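Local structure of peptidase S8 and S53, subtilisin, kexin, sedolisin (Mycobacterium smegmatis, 4KG7) at residues A[57-69]-A[327-339]. The protein is a mycosin protease of the subtilase family, probably a serine endopeptidase, associated with the type VII (ESX-3) secretion system of mycobacteria. Sequence-based numbering, arbitrary orientation.
Sequences GAWQHSRGAGQTV and GVAALVRSKFPDL
The CA atoms of G64 and L331 make the nearest CA pair, 4.4 Å apart, where the loop between helix 55-59 and strand 68-73 runs across the last turns of helix 318-335, with a type II turn from G64 to Q67. Two serines, one from each segment, tie the backbones together. S62 OG donates to L331 O at 3.0 Å, in the carbonyl plane and on a lone pair. L331 O also takes the helical bond from K335 N. The S62 hydroxyl, turned opposite the backbone N (chi1 -180°), also accepts from G64 N in an ST turn; one group thus shapes the loop and binds the helix. S334 OG donates to A65 O at 2.7 Å, again in the carbonyl plane. A65 O has a second donor, Q67 NE2, which lies tilted from that plane. The bend of Q67 at chi2 (-43°) brings its amide over the backbone at R333 and S334, and its side chain crosses that of R333 at about a right angle. Q67 CG sits 3.3 Å from A330 O, and Q67 OE1, 3.4 Å from R333 CB, accepts from R174 NE. L331 CD2 presses on the R63-G64 peptide, 3.4 Å from G64 N, while CD1 meets A58 CB. A330 CB packs against V69 CG2 at 3.9 Å. Farther along, the extended K335 runs beside H61, both pointing the same way. K335 NZ makes a weak bond to H61 ND1 at 3.4 Å, shares a water with it, and also donates to L374 O in helix 370-375. In this subtilisin fold, the contact packs the lead-in to strand 68-73 against the C-terminal part of helix 318-335. The strand ends at D73 and the helix carries S319 near its start, both predicted members of the catalytic triad.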
ATOM      1  N   GLY A  57      15.636  13.506 -10.258  1.00 14.50           N
ATOM      2  CA  GLY A  57      16.802  12.683 -10.533  1.00 14.57           C
ATOM      3  C   GLY A  57      16.414  11.304 -11.025  1.00 14.05           C
ATOM      4  O   GLY A  57      16.996  10.770 -11.945  1.00 14.61           O
ATOM      5  N   ALA A  58      15.399  10.720 -10.396  1.00 12.94           N
ATOM      6  CA  ALA A  58      14.985   9.369 -10.757  1.00 12.39           C
ATOM      7  C   ALA A  58      14.464   9.275 -12.190  1.00 12.57           C
ATOM      8  O   ALA A  58      14.749   8.314 -12.904  1.00 12.27           O
ATOM      9  CB  ALA A  58      13.924   8.879  -9.793  1.00 11.53           C
ATOM     10  N   TRP A  59      13.712  10.289 -12.606  1.00 12.78           N
ATOM     11  CA  TRP A  59      13.122  10.288 -13.956  1.00 13.54           C
ATOM     12  C   TRP A  59      14.137  10.357 -15.102  1.00 14.76           C
ATOM     13  O   TRP A  59      13.805  10.025 -16.253  1.00 15.37           O
ATOM     14  CB  TRP A  59      12.096  11.406 -14.110  1.00 13.22           C
ATOM     15  CG  TRP A  59      10.911  11.290 -13.179  1.00 12.52           C
ATOM     16  CD1 TRP A  59      10.294  10.139 -12.774  1.00 11.91           C
ATOM     17  CD2 TRP A  59      10.201  12.366 -12.540  1.00 12.32           C
ATOM     18  NE1 TRP A  59       9.260  10.426 -11.924  1.00 11.42           N
ATOM     19  CE2 TRP A  59       9.164  11.785 -11.761  1.00 11.69           C
ATOM     20  CE3 TRP A  59      10.325  13.759 -12.565  1.00 12.89           C
ATOM     21  CZ2 TRP A  59       8.275  12.555 -10.987  1.00 11.64           C
ATOM     22  CZ3 TRP A  59       9.456  14.511 -11.804  1.00 12.70           C
ATOM     23  CH2 TRP A  59       8.433  13.911 -11.027  1.00 12.11           C
ATOM     24  N   GLN A  60      15.366  10.755 -14.793  1.00 15.91           N
ATOM     25  CA  GLN A  60      16.457  10.673 -15.737  1.00 17.15           C
ATOM     26  C   GLN A  60      16.920   9.243 -15.979  1.00 16.88           C
ATOM     27  O   GLN A  60      17.611   8.981 -16.961  1.00 18.07           O
ATOM     28  CB  GLN A  60      17.629  11.551 -15.279  1.00 18.38           C
ATOM     29  CG  GLN A  60      17.271  13.024 -15.389  1.00 19.39           C
ATOM     30  CD  GLN A  60      16.885  13.382 -16.821  1.00 20.50           C
ATOM     31  OE1 GLN A  60      17.630  13.091 -17.754  1.00 22.41           O
ATOM     32  NE2 GLN A  60      15.696  13.944 -17.003  1.00 20.52           N
ATOM     33  N   HIS A  61      16.514   8.312 -15.112  1.00 15.86           N
ATOM     34  CA  HIS A  61      16.802   6.895 -15.287  1.00 15.86           C
ATOM     35  C   HIS A  61      15.607   6.084 -15.760  1.00 14.90           C
ATOM     36  O   HIS A  61      15.763   5.163 -16.554  1.00 15.47           O
ATOM     37  CB  HIS A  61      17.343   6.313 -13.971  1.00 15.91           C
ATOM     38  CG  HIS A  61      18.624   6.947 -13.531  1.00 16.74           C
ATOM     39  ND1 HIS A  61      19.847   6.562 -14.031  1.00 18.28           N
ATOM     40  CD2 HIS A  61      18.873   7.966 -12.674  1.00 17.06           C
ATOM     41  CE1 HIS A  61      20.795   7.323 -13.510  1.00 18.56           C
ATOM     42  NE2 HIS A  61      20.235   8.166 -12.666  1.00 18.40           N
ATOM     43  N   SER A  62      14.418   6.432 -15.294  1.00 13.66           N
ATOM     44  CA  SER A  62      13.226   5.640 -15.569  1.00 13.10           C
ATOM     45  C   SER A  62      11.968   6.432 -15.229  1.00 12.58           C
ATOM     46  O   SER A  62      11.973   7.232 -14.288  1.00 11.79           O
ATOM     47  CB  SER A  62      13.252   4.353 -14.750  1.00 12.93           C
ATOM     48  OG  SER A  62      12.104   3.581 -15.019  1.00 12.84           O
ATOM     49  N   ARG A  63      10.899   6.181 -15.986  1.00 12.83           N
ATOM     50  CA  ARG A  63       9.564   6.704 -15.676  1.00 13.07           C
ATOM     51  C   ARG A  63       8.527   5.564 -15.512  1.00 11.72           C
ATOM     52  O   ARG A  63       7.332   5.818 -15.415  1.00 11.53           O
ATOM     53  CB  ARG A  63       9.120   7.700 -16.734  1.00 15.31           C
ATOM     54  CG  ARG A  63       9.878   9.012 -16.577  1.00 17.35           C
ATOM     55  CD  ARG A  63       9.591   9.987 -17.681  1.00 20.32           C
ATOM     56  NE  ARG A  63       8.260  10.557 -17.662  1.00 22.65           N
ATOM     57  CZ  ARG A  63       7.783  11.430 -16.765  1.00 23.82           C
ATOM     58  NH1 ARG A  63       8.483  11.801 -15.686  1.00 25.31           N
ATOM     59  NH2 ARG A  63       6.558  11.911 -16.939  1.00 24.48           N
ATOM     60  N   GLY A  64       9.003   4.318 -15.509  1.00 10.89           N
ATOM     61  CA  GLY A  64       8.148   3.179 -15.243  1.00 10.07           C
ATOM     62  C   GLY A  64       7.556   2.532 -16.495  1.00 10.13           C
ATOM     63  O   GLY A  64       6.632   1.746 -16.391  1.00  9.48           O
ATOM     64  N   ALA A  65       8.074   2.864 -17.680  1.00 10.64           N
ATOM     65  CA  ALA A  65       7.541   2.292 -18.911  1.00 11.29           C
ATOM     66  C   ALA A  65       7.534   0.765 -18.885  1.00 11.33           C
ATOM     67  O   ALA A  65       8.469   0.124 -18.412  1.00 11.26           O
ATOM     68  CB  ALA A  65       8.329   2.783 -20.112  1.00 11.97           C
ATOM     69  N   GLY A  66       6.435   0.210 -19.384  1.00 11.90           N
ATOM     70  CA  GLY A  66       6.244  -1.209 -19.516  1.00 12.19           C
ATOM     71  C   GLY A  66       5.778  -1.920 -18.270  1.00 11.84           C
ATOM     72  O   GLY A  66       5.557  -3.121 -18.320  1.00 12.76           O
ATOM     73  N   GLN A  67       5.661  -1.197 -17.164  1.00 11.66           N
ATOM     74  CA  GLN A  67       5.312  -1.824 -15.892  1.00 11.25           C
ATOM     75  C   GLN A  67       3.845  -1.667 -15.592  1.00 11.10           C
ATOM     76  O   GLN A  67       3.256  -0.635 -15.910  1.00 12.62           O
ATOM     77  CB  GLN A  67       6.140  -1.217 -14.761  1.00 11.32           C
ATOM     78  CG  GLN A  67       7.638  -1.310 -14.981  1.00 12.27           C
ATOM     79  CD  GLN A  67       8.075  -2.642 -15.517  1.00 13.13           C
ATOM     80  OE1 GLN A  67       7.941  -3.647 -14.835  1.00 13.81           O
ATOM     81  NE2 GLN A  67       8.554  -2.667 -16.782  1.00 14.21           N
ATOM     82  N   THR A  68       3.254  -2.710 -15.009  1.00 10.53           N
ATOM     83  CA  THR A  68       1.866  -2.674 -14.575  1.00 10.62           C
ATOM     84  C   THR A  68       1.838  -2.796 -13.058  1.00  9.28           C
ATOM     85  O   THR A  68       2.399  -3.743 -12.513  1.00  9.03           O
ATOM     86  CB  THR A  68       1.053  -3.828 -15.183  1.00 11.75           C
ATOM     87  OG1 THR A  68       1.054  -3.707 -16.621  1.00 13.19           O
ATOM     88  CG2 THR A  68      -0.361  -3.773 -14.711  1.00 12.28           C
ATOM     89  N   VAL A  69       1.190  -1.853 -12.393  1.00  8.54           N
ATOM     90  CA  VAL A  69       1.045  -1.862 -10.943  1.00  7.88           C
ATOM     91  C   VAL A  69      -0.415  -2.062 -10.601  1.00  7.48           C
ATOM     92  O   VAL A  69      -1.282  -1.290 -11.055  1.00  7.69           O
ATOM     93  CB  VAL A  69       1.529  -0.533 -10.296  1.00  7.98           C
ATOM     94  CG1 VAL A  69       1.417  -0.595  -8.789  1.00  7.78           C
ATOM     95  CG2 VAL A  69       2.959  -0.173 -10.726  1.00  8.21           C
ATOM     96  N   GLY A 327       5.582   2.859  -6.587  1.00  5.29           N
ATOM     97  CA  GLY A 327       6.065   3.642  -7.731  1.00  5.59           C
ATOM     98  C   GLY A 327       7.561   3.500  -7.975  1.00  5.79           C
ATOM     99  O   GLY A 327       7.999   3.340  -9.101  1.00  5.98           O
ATOM    100  N   VAL A 328       8.346   3.536  -6.911  1.00  5.74           N
ATOM    101  CA  VAL A 328       9.788   3.331  -7.049  1.00  5.98           C
ATOM    102  C   VAL A 328      10.119   1.940  -7.552  1.00  6.06           C
ATOM    103  O   VAL A 328      10.992   1.780  -8.384  1.00  6.38           O
ATOM    104  CB  VAL A 328      10.557   3.612  -5.741  1.00  5.97           C
ATOM    105  CG1 VAL A 328      12.046   3.424  -5.927  1.00  6.35           C
ATOM    106  CG2 VAL A 328      10.336   5.034  -5.266  1.00  6.03           C
ATOM    107  N   ALA A 329       9.417   0.930  -7.046  1.00  5.79           N
ATOM    108  CA  ALA A 329       9.577  -0.428  -7.553  1.00  5.96           C
ATOM    109  C   ALA A 329       9.307  -0.492  -9.055  1.00  6.28           C
ATOM    110  O   ALA A 329      10.034  -1.141  -9.777  1.00  6.58           O
ATOM    111  CB  ALA A 329       8.694  -1.424  -6.804  1.00  5.71           C
ATOM    112  N   ALA A 330       8.270   0.195  -9.534  1.00  6.29           N
ATOM    113  CA  ALA A 330       7.978   0.225 -10.970  1.00  6.63           C
ATOM    114  C   ALA A 330       9.138   0.880 -11.729  1.00  7.01           C
ATOM    115  O   ALA A 330       9.498   0.411 -12.817  1.00  7.35           O
ATOM    116  CB  ALA A 330       6.663   0.962 -11.270  1.00  6.58           C
ATOM    117  N   LEU A 331       9.710   1.958 -11.188  1.00  7.01           N
ATOM    118  CA  LEU A 331      10.886   2.567 -11.841  1.00  7.52           C
ATOM    119  C   LEU A 331      12.002   1.535 -11.984  1.00  7.88           C
ATOM    120  O   LEU A 331      12.645   1.408 -13.040  1.00  8.35           O
ATOM    121  CB  LEU A 331      11.399   3.774 -11.061  1.00  7.53           C
ATOM    122  CG  LEU A 331      10.461   4.973 -10.990  1.00  7.47           C
ATOM    123  CD1 LEU A 331      11.200   6.171 -10.375  1.00  7.62           C
ATOM    124  CD2 LEU A 331       9.799   5.327 -12.316  1.00  7.79           C
ATOM    125  N   VAL A 332      12.269   0.830 -10.896  1.00  7.76           N
ATOM    126  CA  VAL A 332      13.387  -0.118 -10.841  1.00  8.11           C
ATOM    127  C   VAL A 332      13.136  -1.276 -11.809  1.00  8.35           C
ATOM    128  O   VAL A 332      14.035  -1.694 -12.524  1.00  8.93           O
ATOM    129  CB  VAL A 332      13.628  -0.617  -9.396  1.00  7.93           C
ATOM    130  CG1 VAL A 332      14.581  -1.803  -9.371  1.00  8.23           C
ATOM    131  CG2 VAL A 332      14.186   0.522  -8.545  1.00  7.89           C
ATOM    132  N   ARG A 333      11.910  -1.812 -11.824  1.00  8.15           N
ATOM    133  CA  ARG A 333      11.624  -2.927 -12.735  1.00  8.49           C
ATOM    134  C   ARG A 333      11.650  -2.530 -14.193  1.00  8.98           C
ATOM    135  O   ARG A 333      11.993  -3.367 -15.037  1.00  9.56           O
ATOM    136  CB  ARG A 333      10.297  -3.606 -12.396  1.00  8.07           C
ATOM    137  CG  ARG A 333      10.200  -4.086 -10.963  1.00  7.65           C
ATOM    138  CD  ARG A 333       9.298  -5.291 -10.861  1.00  7.56           C
ATOM    139  NE  ARG A 333      10.016  -6.507 -11.226  1.00  7.84           N
ATOM    140  CZ  ARG A 333       9.553  -7.733 -10.997  1.00  7.90           C
ATOM    141  NH1 ARG A 333       8.329  -7.913 -10.533  1.00  7.72           N
ATOM    142  NH2 ARG A 333      10.293  -8.780 -11.289  1.00  8.29           N
ATOM    143  N   SER A 334      11.328  -1.278 -14.511  1.00  9.07           N
ATOM    144  CA  SER A 334      11.427  -0.801 -15.877  1.00  9.81           C
ATOM    145  C   SER A 334      12.887  -0.679 -16.306  1.00 10.36           C
ATOM    146  O   SER A 334      13.238  -1.073 -17.407  1.00 10.81           O
ATOM    147  CB  SER A 334      10.724   0.545 -16.029  1.00  9.84           C
ATOM    148  OG  SER A 334      10.819   1.060 -17.339  1.00 10.63           O
ATOM    149  N   LYS A 335      13.725  -0.128 -15.447  1.00 10.47           N
ATOM    150  CA  LYS A 335      15.139   0.053 -15.778  1.00 11.34           C
ATOM    151  C   LYS A 335      15.881  -1.269 -15.831  1.00 11.60           C
ATOM    152  O   LYS A 335      16.757  -1.468 -16.701  1.00 12.08           O
ATOM    153  CB  LYS A 335      15.836   0.997 -14.806  1.00 11.78           C
ATOM    154  CG  LYS A 335      17.303   1.123 -15.170  1.00 13.08           C
ATOM    155  CD  LYS A 335      18.012   2.311 -14.590  1.00 13.95           C
ATOM    156  CE  LYS A 335      19.452   2.288 -15.052  1.00 15.15           C
ATOM    157  NZ  LYS A 335      20.310   3.220 -14.283  1.00 15.95           N
ATOM    158  N   PHE A 336      15.514  -2.174 -14.922  1.00 11.13           N
ATOM    159  CA  PHE A 336      16.178  -3.471 -14.814  1.00 11.50           C
ATOM    160  C   PHE A 336      15.123  -4.570 -14.948  1.00 11.21           C
ATOM    161  O   PHE A 336      14.745  -5.216 -13.972  1.00 10.50           O
ATOM    162  CB  PHE A 336      16.889  -3.588 -13.478  1.00 11.58           C
ATOM    163  CG  PHE A 336      17.906  -2.522 -13.218  1.00 12.12           C
ATOM    164  CD1 PHE A 336      19.119  -2.524 -13.866  1.00 13.09           C
ATOM    165  CD2 PHE A 336      17.659  -1.543 -12.280  1.00 12.01           C
ATOM    166  CE1 PHE A 336      20.052  -1.519 -13.618  1.00 13.55           C
ATOM    167  CE2 PHE A 336      18.590  -0.569 -12.005  1.00 12.46           C
ATOM    168  CZ  PHE A 336      19.786  -0.559 -12.664  1.00 13.19           C
ATOM    169  N   PRO A 337      14.641  -4.792 -16.174  1.00 11.46           N
ATOM    170  CA  PRO A 337      13.476  -5.678 -16.379  1.00 11.60           C
ATOM    171  C   PRO A 337      13.708  -7.167 -16.175  1.00 12.27           C
ATOM    172  O   PRO A 337      12.741  -7.908 -16.043  1.00 12.39           O
ATOM    173  CB  PRO A 337      13.056  -5.390 -17.823  1.00 12.07           C
ATOM    174  CG  PRO A 337      14.290  -4.919 -18.449  1.00 12.41           C
ATOM    175  CD  PRO A 337      15.058  -4.145 -17.438  1.00 12.07           C
ATOM    176  N   ASP A 338      14.956  -7.572 -16.047  1.00 13.12           N
ATOM    177  CA  ASP A 338      15.273  -8.958 -15.859  1.00 14.12           C
ATOM    178  C   ASP A 338      15.419  -9.344 -14.398  1.00 12.86           C
ATOM    179  O   ASP A 338      15.486 -10.535 -14.090  1.00 13.07           O
ATOM    180  CB  ASP A 338      16.517  -9.330 -16.663  1.00 16.20           C
ATOM    181  CG  ASP A 338      16.255  -9.327 -18.164  1.00 18.39           C
ATOM    182  OD1 ASP A 338      15.067  -9.397 -18.565  1.00 20.91           O
ATOM    183  OD2 ASP A 338      17.215  -9.282 -18.935  1.00 22.42           O
ATOM    184  N   LEU A 339      15.420  -8.371 -13.496  1.00 11.56           N
ATOM    185  CA  LEU A 339      15.504  -8.683 -12.075  1.00 10.80           C
ATOM    186  C   LEU A 339      14.239  -9.391 -11.606  1.00 10.13           C
ATOM    187  O   LEU A 339      13.112  -9.047 -12.001  1.00  9.68           O
ATOM    188  CB  LEU A 339      15.697  -7.410 -11.226  1.00 10.52           C
ATOM    189  CG  LEU A 339      17.020  -6.672 -11.451  1.00 10.85           C
ATOM    190  CD1 LEU A 339      17.056  -5.458 -10.526  1.00 10.61           C
ATOM    191  CD2 LEU A 339      18.204  -7.632 -11.261  1.00 11.35           C
TER
HETATM  192  O   HOH W   1      20.442   5.323 -16.410  1.00 38.01           O